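Local coordinates for CrtC domain-containing protein (Fusarium vanettenii 77-13-4, PDB 7A0Q) that is a kievitone hydratase, a lyase that probably adds water to the plant phytoalexin kievitone, built on a lipocalin-like fold, at residues 80-85 against 312-317; 168-173 against 212-217; 178-183 against 200-205. All coordinates share one frame; numbering follows the deposited sequence.

Interaction 1. Residues 80-85 against 312-317; sequences LDNPVY and DALQTA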
loop_
_atom_site.group_PDB
_atom_site.type_symbol
_atom_site.label_atom_id
_atom_site.label_comp_id
_atom_site.label_asym_id
_atom_site.label_seq_id
_atom_site.Cartn_x
_atom_site.Cartn_y
_atom_site.Cartn_z
ATOM N N LEU A 80 -4.787 -8.027 8.319
ATOM C CA LEU A 80 -3.853 -9.135 8.156
ATOM C C LEU A 80 -4.407 -10.373 8.847
ATOM O O LEU A 80 -4.759 -10.324 10.032
ATOM C CB LEU A 80 -2.474 -8.785 8.731
ATOM C CG LEU A 80 -1.438 -9.905 8.564
ATOM C CD1 LEU A 80 -1.067 -10.089 7.102
ATOM C CD2 LEU A 80 -0.191 -9.640 9.391
ATOM N N ASP A 81 -4.483 -11.478 8.109
ATOM C CA ASP A 81 -4.748 -12.777 8.711
ATOM C C ASP A 81 -3.427 -13.489 8.964
ATOM O O ASP A 81 -2.565 -13.535 8.084
ATOM C CB ASP A 81 -5.641 -13.648 7.833
ATOM C CG ASP A 81 -5.880 -15.006 8.462
ATOM O OD1 ASP A 81 -6.578 -15.051 9.497
ATOM O OD2 ASP A 81 -5.336 -16.013 7.955
ATOM N N ASN A 82 -3.276 -14.045 10.163
ATOM C CA ASN A 82 -2.052 -14.714 10.588
ATOM C C ASN A 82 -2.450 -15.888 11.469
ATOM O O ASN A 82 -3.510 -15.843 12.104
ATOM C CB ASN A 82 -1.139 -13.727 11.340
ATOM C CG ASN A 82 0.081 -14.383 11.948
ATOM O OD1 ASN A 82 0.031 -14.903 13.064
ATOM N ND2 ASN A 82 1.189 -14.351 11.223
ATOM N N PRO A 83 -1.655 -16.963 11.505
ATOM C CA PRO A 83 -2.053 -18.127 12.318
ATOM C C PRO A 83 -2.189 -17.829 13.803
ATOM O O PRO A 83 -2.983 -18.490 14.488
ATOM C CB PRO A 83 -0.931 -19.137 12.044
ATOM C CG PRO A 83 -0.431 -18.770 10.694
ATOM C CD PRO A 83 -0.510 -17.273 10.630
ATOM N N VAL A 84 -1.455 -16.850 14.324
ATOM C CA VAL A 84 -1.489 -16.549 15.754
ATOM C C VAL A 84 -2.603 -15.569 16.096
ATOM O O VAL A 84 -3.246 -15.691 17.140
ATOM C CB VAL A 84 -0.114 -16.017 16.203
ATOM C CG1 VAL A 84 -0.095 -15.785 17.710
ATOM C CG2 VAL A 84 0.984 -16.988 15.783
ATOM N N TYR A 85 -2.839 -14.582 15.237
ATOM C CA TYR A 85 -3.837 -13.555 15.500
ATOM C C TYR A 85 -4.195 -12.907 14.173
ATOM O O TYR A 85 -3.548 -13.137 13.151
ATOM C CB TYR A 85 -3.327 -12.506 16.502
ATOM C CG TYR A 85 -1.963 -11.916 16.169
ATOM C CD1 TYR A 85 -1.777 -11.122 15.040
ATOM C CD2 TYR A 85 -0.864 -12.143 16.988
ATOM C CE1 TYR A 85 -0.542 -10.577 14.734
ATOM C CE2 TYR A 85 0.381 -11.607 16.689
ATOM C CZ TYR A 85 0.537 -10.829 15.556
ATOM O OH TYR A 85 1.765 -10.290 15.245
ATOM N N ASP A 312 3.736 -5.983 18.850
ATOM C CA ASP A 312 4.921 -6.747 18.467
ATOM C C ASP A 312 5.413 -6.217 17.122
ATOM O O ASP A 312 4.889 -5.232 16.596
ATOM C CB ASP A 312 4.624 -8.253 18.437
ATOM C CG ASP A 312 3.635 -8.642 17.353
ATOM O OD1 ASP A 312 3.242 -7.776 16.545
ATOM O OD2 ASP A 312 3.260 -9.828 17.292
ATOM N N ALA A 313 6.416 -6.886 16.551
ATOM C CA ALA A 313 7.024 -6.394 15.317
ATOM C C ALA A 313 6.045 -6.453 14.148
ATOM O O ALA A 313 5.855 -5.462 13.435
ATOM C CB ALA A 313 8.293 -7.193 15.002
ATOM N N LEU A 314 5.399 -7.600 13.943
ATOM C CA LEU A 314 4.539 -7.745 12.770
ATOM C C LEU A 314 3.334 -6.812 12.813
ATOM O O LEU A 314 2.802 -6.467 11.754
ATOM C CB LEU A 314 4.077 -9.195 12.629
ATOM C CG LEU A 314 3.436 -9.566 11.285
ATOM C CD1 LEU A 314 4.455 -9.406 10.164
ATOM C CD2 LEU A 314 2.882 -10.972 11.325
ATOM N N GLN A 315 2.907 -6.385 14.000
ATOM C CA GLN A 315 1.787 -5.453 14.088
ATOM C C GLN A 315 2.198 -4.005 13.867
ATOM O O GLN A 315 1.320 -3.133 13.799
ATOM C CB GLN A 315 1.105 -5.573 15.457
ATOM C CG GLN A 315 0.416 -6.897 15.708
ATOM C CD GLN A 315 -0.041 -7.030 17.152
ATOM O OE1 GLN A 315 -0.081 -6.043 17.891
ATOM N NE2 GLN A 315 -0.384 -8.247 17.559
ATOM N N THR A 316 3.496 -3.723 13.759
ATOM C CA THR A 316 4.021 -2.364 13.706
ATOM C C THR A 316 4.526 -2.061 12.303
ATOM O O THR A 316 5.107 -2.930 11.650
ATOM C CB THR A 316 5.162 -2.202 14.727
ATOM O OG1 THR A 316 4.650 -2.434 16.043
ATOM C CG2 THR A 316 5.775 -0.816 14.675
ATOM N N ALA A 317 4.307 -0.832 11.830
ATOM C CA ALA A 317 4.872 -0.476 10.534
ATOM C C ALA A 317 5.005 1.031 10.407
ATOM O O ALA A 317 4.146 1.776 10.884
ATOM C CB ALA A 317 4.011 -1.008 9.381
#

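Interaction 2. Residues 168-173 against 212-217; sequences FGEGLT and TAAIPS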
loop_
_atom_site.group_PDB
_atom_site.type_symbol
_atom_site.label_atom_id
_atom_site.label_comp_id
_atom_site.label_asym_id
_atom_site.label_seq_id
_atom_site.Cartn_x
_atom_site.Cartn_y
_atom_site.Cartn_z
ATOM N N PHE A 168 9.400 -14.573 -1.793
ATOM C CA PHE A 168 9.205 -13.667 -0.653
ATOM C C PHE A 168 9.417 -14.471 0.619
ATOM O O PHE A 168 8.528 -15.216 1.044
ATOM C CB PHE A 168 7.807 -13.057 -0.691
ATOM C CG PHE A 168 7.544 -12.008 0.365
ATOM C CD1 PHE A 168 8.136 -10.766 0.292
ATOM C CD2 PHE A 168 6.653 -12.260 1.405
ATOM C CE1 PHE A 168 7.883 -9.790 1.235
ATOM C CE2 PHE A 168 6.380 -11.280 2.359
ATOM C CZ PHE A 168 7.001 -10.044 2.272
ATOM N N GLY A 169 10.586 -14.313 1.228
ATOM C CA GLY A 169 10.953 -15.179 2.328
ATOM C C GLY A 169 11.365 -16.540 1.811
ATOM O O GLY A 169 11.954 -16.649 0.730
ATOM N N GLU A 170 11.026 -17.591 2.553
ATOM C CA GLU A 170 11.428 -18.933 2.155
ATOM C C GLU A 170 10.607 -19.487 0.998
ATOM O O GLU A 170 11.016 -20.484 0.393
ATOM C CB GLU A 170 11.350 -19.879 3.355
ATOM C CG GLU A 170 12.276 -21.075 3.223
ATOM C CD GLU A 170 12.162 -22.051 4.385
ATOM O OE1 GLU A 170 11.146 -22.013 5.113
ATOM O OE2 GLU A 170 13.095 -22.860 4.558
ATOM N N GLY A 171 9.492 -18.851 0.648
ATOM C CA GLY A 171 8.630 -19.353 -0.407
ATOM C C GLY A 171 8.064 -18.247 -1.276
ATOM O O GLY A 171 8.743 -17.249 -1.539
ATOM N N LEU A 172 6.822 -18.410 -1.715
ATOM C CA LEU A 172 6.216 -17.540 -2.713
ATOM C C LEU A 172 5.255 -16.539 -2.083
ATOM O O LEU A 172 4.632 -16.805 -1.051
ATOM C CB LEU A 172 5.473 -18.379 -3.755
ATOM C CG LEU A 172 6.376 -19.395 -4.453
ATOM C CD1 LEU A 172 5.535 -20.456 -5.154
ATOM C CD2 LEU A 172 7.290 -18.674 -5.422
ATOM N N THR A 173 5.160 -15.367 -2.705
ATOM C CA THR A 173 4.041 -14.473 -2.465
ATOM C C THR A 173 3.326 -14.204 -3.778
ATOM O O THR A 173 3.888 -14.342 -4.868
ATOM C CB THR A 173 4.471 -13.145 -1.816
ATOM O OG1 THR A 173 3.309 -12.485 -1.274
ATOM C CG2 THR A 173 5.137 -12.217 -2.829
ATOM N N THR A 212 4.058 -19.305 3.025
ATOM C CA THR A 212 5.060 -19.625 4.033
ATOM C C THR A 212 4.956 -18.655 5.201
ATOM O O THR A 212 4.662 -17.469 5.017
ATOM C CB THR A 212 6.483 -19.595 3.450
ATOM O OG1 THR A 212 7.431 -19.936 4.473
ATOM C CG2 THR A 212 6.829 -18.216 2.883
ATOM N N ALA A 213 5.185 -19.180 6.407
ATOM C CA ALA A 213 5.321 -18.333 7.583
ATOM C C ALA A 213 6.680 -17.651 7.648
ATOM O O ALA A 213 6.807 -16.615 8.311
ATOM C CB ALA A 213 5.093 -19.155 8.853
ATOM N N ALA A 214 7.693 -18.200 6.971
ATOM C CA ALA A 214 9.047 -17.648 7.017
ATOM C C ALA A 214 9.151 -16.535 5.980
ATOM O O ALA A 214 9.660 -16.713 4.873
ATOM C CB ALA A 214 10.089 -18.733 6.782
ATOM N N ILE A 215 8.660 -15.360 6.358
ATOM C CA ILE A 215 8.725 -14.183 5.498
ATOM C C ILE A 215 10.028 -13.451 5.802
ATOM O O ILE A 215 10.731 -13.839 6.747
ATOM C CB ILE A 215 7.490 -13.289 5.696
ATOM C CG1 ILE A 215 7.381 -12.814 7.150
ATOM C CG2 ILE A 215 6.244 -14.019 5.250
ATOM C CD1 ILE A 215 6.247 -11.832 7.365
ATOM N N PRO A 216 10.414 -12.426 5.032
ATOM C CA PRO A 216 11.676 -11.731 5.321
ATOM C C PRO A 216 11.686 -11.131 6.719
ATOM O O PRO A 216 10.639 -10.821 7.296
ATOM C CB PRO A 216 11.739 -10.640 4.243
ATOM C CG PRO A 216 10.934 -11.206 3.103
ATOM C CD PRO A 216 9.808 -11.950 3.770
ATOM N N SER A 217 12.893 -10.964 7.264
ATOM C CA SER A 217 13.026 -10.360 8.586
ATOM C C SER A 217 12.500 -8.930 8.602
ATOM O O SER A 217 11.925 -8.483 9.600
ATOM C CB SER A 217 14.491 -10.391 9.036
ATOM O OG SER A 217 15.297 -9.591 8.181
#

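Interaction 3. Residues 178-183 against 200-205; sequences LPSAKT and KSHTWY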
loop_
_atom_site.group_PDB
_atom_site.type_symbol
_atom_site.label_atom_id
_atom_site.label_comp_id
_atom_site.label_asym_id
_atom_site.label_seq_id
_atom_site.Cartn_x
_atom_site.Cartn_y
_atom_site.Cartn_z
ATOM N N LEU A 178 -3.946 -2.248 -7.343
ATOM C CA LEU A 178 -4.875 -1.505 -8.187
ATOM C C LEU A 178 -4.616 -0.038 -7.882
ATOM O O LEU A 178 -5.075 0.464 -6.846
ATOM C CB LEU A 178 -6.326 -1.886 -7.871
ATOM C CG LEU A 178 -6.593 -3.393 -7.925
ATOM C CD1 LEU A 178 -8.019 -3.758 -7.504
ATOM C CD2 LEU A 178 -6.258 -3.956 -9.302
ATOM N N PRO A 179 -3.853 0.685 -8.721
ATOM C CA PRO A 179 -3.182 1.910 -8.238
ATOM C C PRO A 179 -4.034 3.163 -8.089
ATOM O O PRO A 179 -3.780 3.965 -7.182
ATOM C CB PRO A 179 -2.088 2.155 -9.289
ATOM C CG PRO A 179 -2.013 0.921 -10.081
ATOM C CD PRO A 179 -3.341 0.256 -10.032
ATOM N N SER A 180 -5.039 3.342 -8.943
ATOM C CA SER A 180 -5.740 4.620 -9.044
ATOM C C SER A 180 -7.246 4.408 -9.131
ATOM O O SER A 180 -7.922 4.926 -10.024
ATOM C CB SER A 180 -5.231 5.404 -10.251
ATOM O OG SER A 180 -3.883 5.780 -10.056
ATOM N N ALA A 181 -7.786 3.651 -8.177
ATOM C CA ALA A 181 -9.207 3.332 -8.175
ATOM C C ALA A 181 -10.052 4.558 -7.843
ATOM O O ALA A 181 -9.715 5.340 -6.952
ATOM C CB ALA A 181 -9.497 2.230 -7.146
ATOM N N LYS A 182 -11.157 4.713 -8.570
ATOM C CA LYS A 182 -12.136 5.746 -8.238
ATOM C C LYS A 182 -12.628 5.562 -6.808
ATOM O O LYS A 182 -12.979 4.455 -6.400
ATOM C CB LYS A 182 -13.306 5.687 -9.225
ATOM C CG LYS A 182 -14.350 6.775 -9.022
ATOM C CD LYS A 182 -15.463 6.657 -10.059
ATOM C CE LYS A 182 -16.580 7.655 -9.740
ATOM N NZ LYS A 182 -17.736 7.540 -10.674
ATOM N N THR A 183 -12.664 6.661 -6.052
ATOM C CA THR A 183 -12.897 6.642 -4.617
ATOM C C THR A 183 -14.038 7.577 -4.238
ATOM O O THR A 183 -14.089 8.717 -4.701
ATOM C CB THR A 183 -11.618 7.074 -3.891
ATOM O OG1 THR A 183 -10.534 6.238 -4.321
ATOM C CG2 THR A 183 -11.782 6.981 -2.393
ATOM N N LYS A 200 -10.995 14.077 -7.580
ATOM C CA LYS A 200 -9.689 14.528 -7.125
ATOM C C LYS A 200 -9.148 13.608 -6.040
ATOM O O LYS A 200 -8.456 14.039 -5.118
ATOM C CB LYS A 200 -9.762 15.979 -6.654
ATOM C CG LYS A 200 -10.038 16.932 -7.820
ATOM C CD LYS A 200 -10.241 18.367 -7.373
ATOM C CE LYS A 200 -10.418 19.283 -8.589
ATOM N NZ LYS A 200 -10.696 20.692 -8.194
ATOM N N SER A 201 -9.432 12.313 -6.170
ATOM C CA SER A 201 -9.044 11.305 -5.190
ATOM C C SER A 201 -8.703 10.017 -5.939
ATOM O O SER A 201 -9.129 9.810 -7.077
ATOM C CB SER A 201 -10.181 11.020 -4.195
ATOM O OG SER A 201 -10.508 12.168 -3.406
ATOM N N HIS A 202 -7.936 9.139 -5.291
ATOM C CA HIS A 202 -7.797 7.781 -5.809
ATOM C C HIS A 202 -7.296 6.884 -4.694
ATOM O O HIS A 202 -6.746 7.355 -3.702
ATOM C CB HIS A 202 -6.853 7.698 -7.019
ATOM C CG HIS A 202 -5.427 8.036 -6.704
ATOM N ND1 HIS A 202 -4.444 7.078 -6.528
ATOM C CD2 HIS A 202 -4.816 9.234 -6.539
ATOM C CE1 HIS A 202 -3.292 7.676 -6.272
ATOM N NE2 HIS A 202 -3.491 8.983 -6.268
ATOM N N THR A 203 -7.496 5.584 -4.872
ATOM C CA THR A 203 -7.076 4.605 -3.878
ATOM C C THR A 203 -6.186 3.574 -4.546
ATOM O O THR A 203 -6.518 3.068 -5.622
ATOM C CB THR A 203 -8.289 3.917 -3.224
ATOM O OG1 THR A 203 -9.035 4.888 -2.484
ATOM C CG2 THR A 203 -7.860 2.798 -2.264
ATOM N N TRP A 204 -5.056 3.267 -3.913
ATOM C CA TRP A 204 -4.248 2.116 -4.281
ATOM C C TRP A 204 -4.678 0.994 -3.350
ATOM O O TRP A 204 -4.496 1.087 -2.131
ATOM C CB TRP A 204 -2.758 2.405 -4.137
ATOM C CG TRP A 204 -1.852 1.229 -4.494
ATOM C CD1 TRP A 204 -1.845 -0.027 -3.930
ATOM C CD2 TRP A 204 -0.818 1.229 -5.482
ATOM N NE1 TRP A 204 -0.859 -0.802 -4.511
ATOM C CE2 TRP A 204 -0.218 -0.053 -5.467
ATOM C CE3 TRP A 204 -0.333 2.192 -6.374
ATOM C CZ2 TRP A 204 0.842 -0.389 -6.312
ATOM C CZ3 TRP A 204 0.732 1.856 -7.205
ATOM C CH2 TRP A 204 1.295 0.575 -7.176
ATOM N N TYR A 205 -5.280 -0.037 -3.924
ATOM C CA TYR A 205 -5.646 -1.242 -3.200
ATOM C C TYR A 205 -4.595 -2.307 -3.492
ATOM O O TYR A 205 -4.286 -2.577 -4.657
ATOM C CB TYR A 205 -7.042 -1.702 -3.628
ATOM C CG TYR A 205 -7.423 -3.052 -3.077
ATOM C CD1 TYR A 205 -7.951 -3.162 -1.786
ATOM C CD2 TYR A 205 -7.283 -4.208 -3.842
ATOM C CE1 TYR A 205 -8.306 -4.390 -1.268
ATOM C CE2 TYR A 205 -7.631 -5.452 -3.325
ATOM C CZ TYR A 205 -8.148 -5.527 -2.047
ATOM O OH TYR A 205 -8.507 -6.757 -1.546
HETATM O O HOH W 1 -11.696 8.887 -7.266
#

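Interaction 1. Residues 80-85 against 312-317
Y85 and D312 meet tip to tip across a surface contact between the two lipocalin-like halves of the chain, where the turn joining strands 72-81 and 86-94 faces a loop of the eight-stranded barrel. The phenol hydroxyl gives its proton to OD2 of D312, with Y85 OH 2.6 Å from D312 OD2. The carboxylate receives it on its syn lone pair, its plane turned 48° from that of the ring. Beside this bond Q315 reaches over one face of the phenol: its NE2 lies 3.4 Å from CZ of Y85, offset toward the rim, and the amide stands steeply to the ring. Its OE1 accepts from the backbone N of E311, which helps to fix the amide.

An apolar contact between two leucines completes the first shell. CD2 of L314 lies 3.9 Å from CD2 of L80, the side chains crossing at about a right angle. The same methyl of L314 also packs against the amide nitrogen of N82, 3.8 Å from its ND2.

The second shell consists of turns. On one side OD1 of N82 accepts from the backbone N of V84, an Asx turn just before Y85; with chi1 51°, CG of Y85 lies between its backbone N and carbonyl carbon. On the other, residues 313-316 form a type I turn closed by T316 N on A313 O, while T316 OG1 also bonds to D312 O. The carboxylate of D312 is held at both oxygens: while OD2 takes the tyrosine, OD1 accepts from the backbone N of Q315 at 2.9 Å, met nearly along its C-O axis.

Interaction 2. Residues 168-173 against 212-217
The backbone of E170 meets that of A214 where a tight β-turn, linking strands 158-168 and 171-189, packs against the connection from strand 202-210 to the first strand of the C-terminal barrel. Polar contacts come first. E170 N donates to A214 O at 2.8 Å, a straight bond with 164° at the hydrogen and the donor nearly along the C=O axis. The same oxygen receives a CA-H···O contact from G169 CA at 3.2 Å. G169 has no side chain; a CB here would fall 2.1 Å from A214 O, a clash, and 2.7 Å from I215 CA. Its positive phi suits the first corner of the type II' turn 168-171.

Aromatic contact centres on F168. P216 CD stands over the middle of the ring, 3.6 Å from its centroid and 9° off the normal, a well-centred CH-π interaction. The ring also makes edge-to-face pairs with W236 and F238 from the barrel.

Van der Waals packing adds to this. I215 runs alongside F168, its CG2 4.0 Å from CE2 of the ring, and CB of A214 lies 3.8 Å from CB of E170. The methyl CG2 of T212 packs against the backbone N of G171, 3.5 Å away, while T212 OG1 serves as acceptor for A214 N within its own loop, an ST turn. A214 itself is the centre of an inverse gamma turn.

One backbone hydrogen bond thus crosses between the segments and no salt bridge does; the remainder is CH-π and van der Waals packing. The case illustrates how a joint between neighbouring domains can be made by turns and loops, through backbone shape and close packing.

Interaction 3. Residues 178-183 against 200-205
W204 lies against P179 in a buried pairing of neighbouring antiparallel strands. From its CB, 3.6 Å from P179 O, the side chain leaves with CG anti to the backbone N (chi1 179°). CG is 4.0 Å from P179 CA, and CD2 comes closer to the same atom. The six-membered ring comes nearest: CE3 lies 3.4 Å from P179 CB and equally near P179 CA, and CZ3 is 3.5 Å from P179 CB. P179 CA lies over one face of the indole, toward its rim. On the other limb of the indole, NE1 donates to D206 OD1.

The carbonyl of P179 is taken up by H202, whose ND1 donates at 3.2 Å, close to its own ring plane and onto a lone pair of P179 O; its NE2 is hydrogen-bonded to Y336 OH of the barrel.

Hydrogen-bonded pairs bracket this region. L178 N reaches Y205 O at 2.7 Å, with Y205 N returning a bond to L178 O, and A181 exchanges two bonds with T203. A181 O accepts additionally from T183 OG1, which sits 2.7 Å from T203 OG1; the latter is also hydrogen-bonded to S63 OG. A water bridges T183 N and S201 O.

Between the two pairs, strand 171-189 spends one residue more than its partner and turns a corner at S180. This shift of register is a β-bulge, here between antiparallel strands 171-189 and 202-210 of the N-terminal lipocalin-like part.

In the fold
Burial increases from interaction 1, at the surface, through the partly buried interaction 2 to the fully buried interaction 3. The first two join turns of the N-terminal part to loops of, or leading into, the barrel, and they touch through packing of L314 CD1 on I215 CD1, 4.1 Å apart. Interaction 3 instead pairs strands 171-189 and 202-210, and lies on the opposite side of the chain's centre, its own centre about 26 and 28 Å from those of the others. Strand 171-189 serves both interactions 2 and 3. Chemistry follows place: a tyrosine-carboxylate hydrogen bond at the surface, turn backbone with proline-aromatic packing at the intermediate joint, and repeated main-chain bonds between the paired strands.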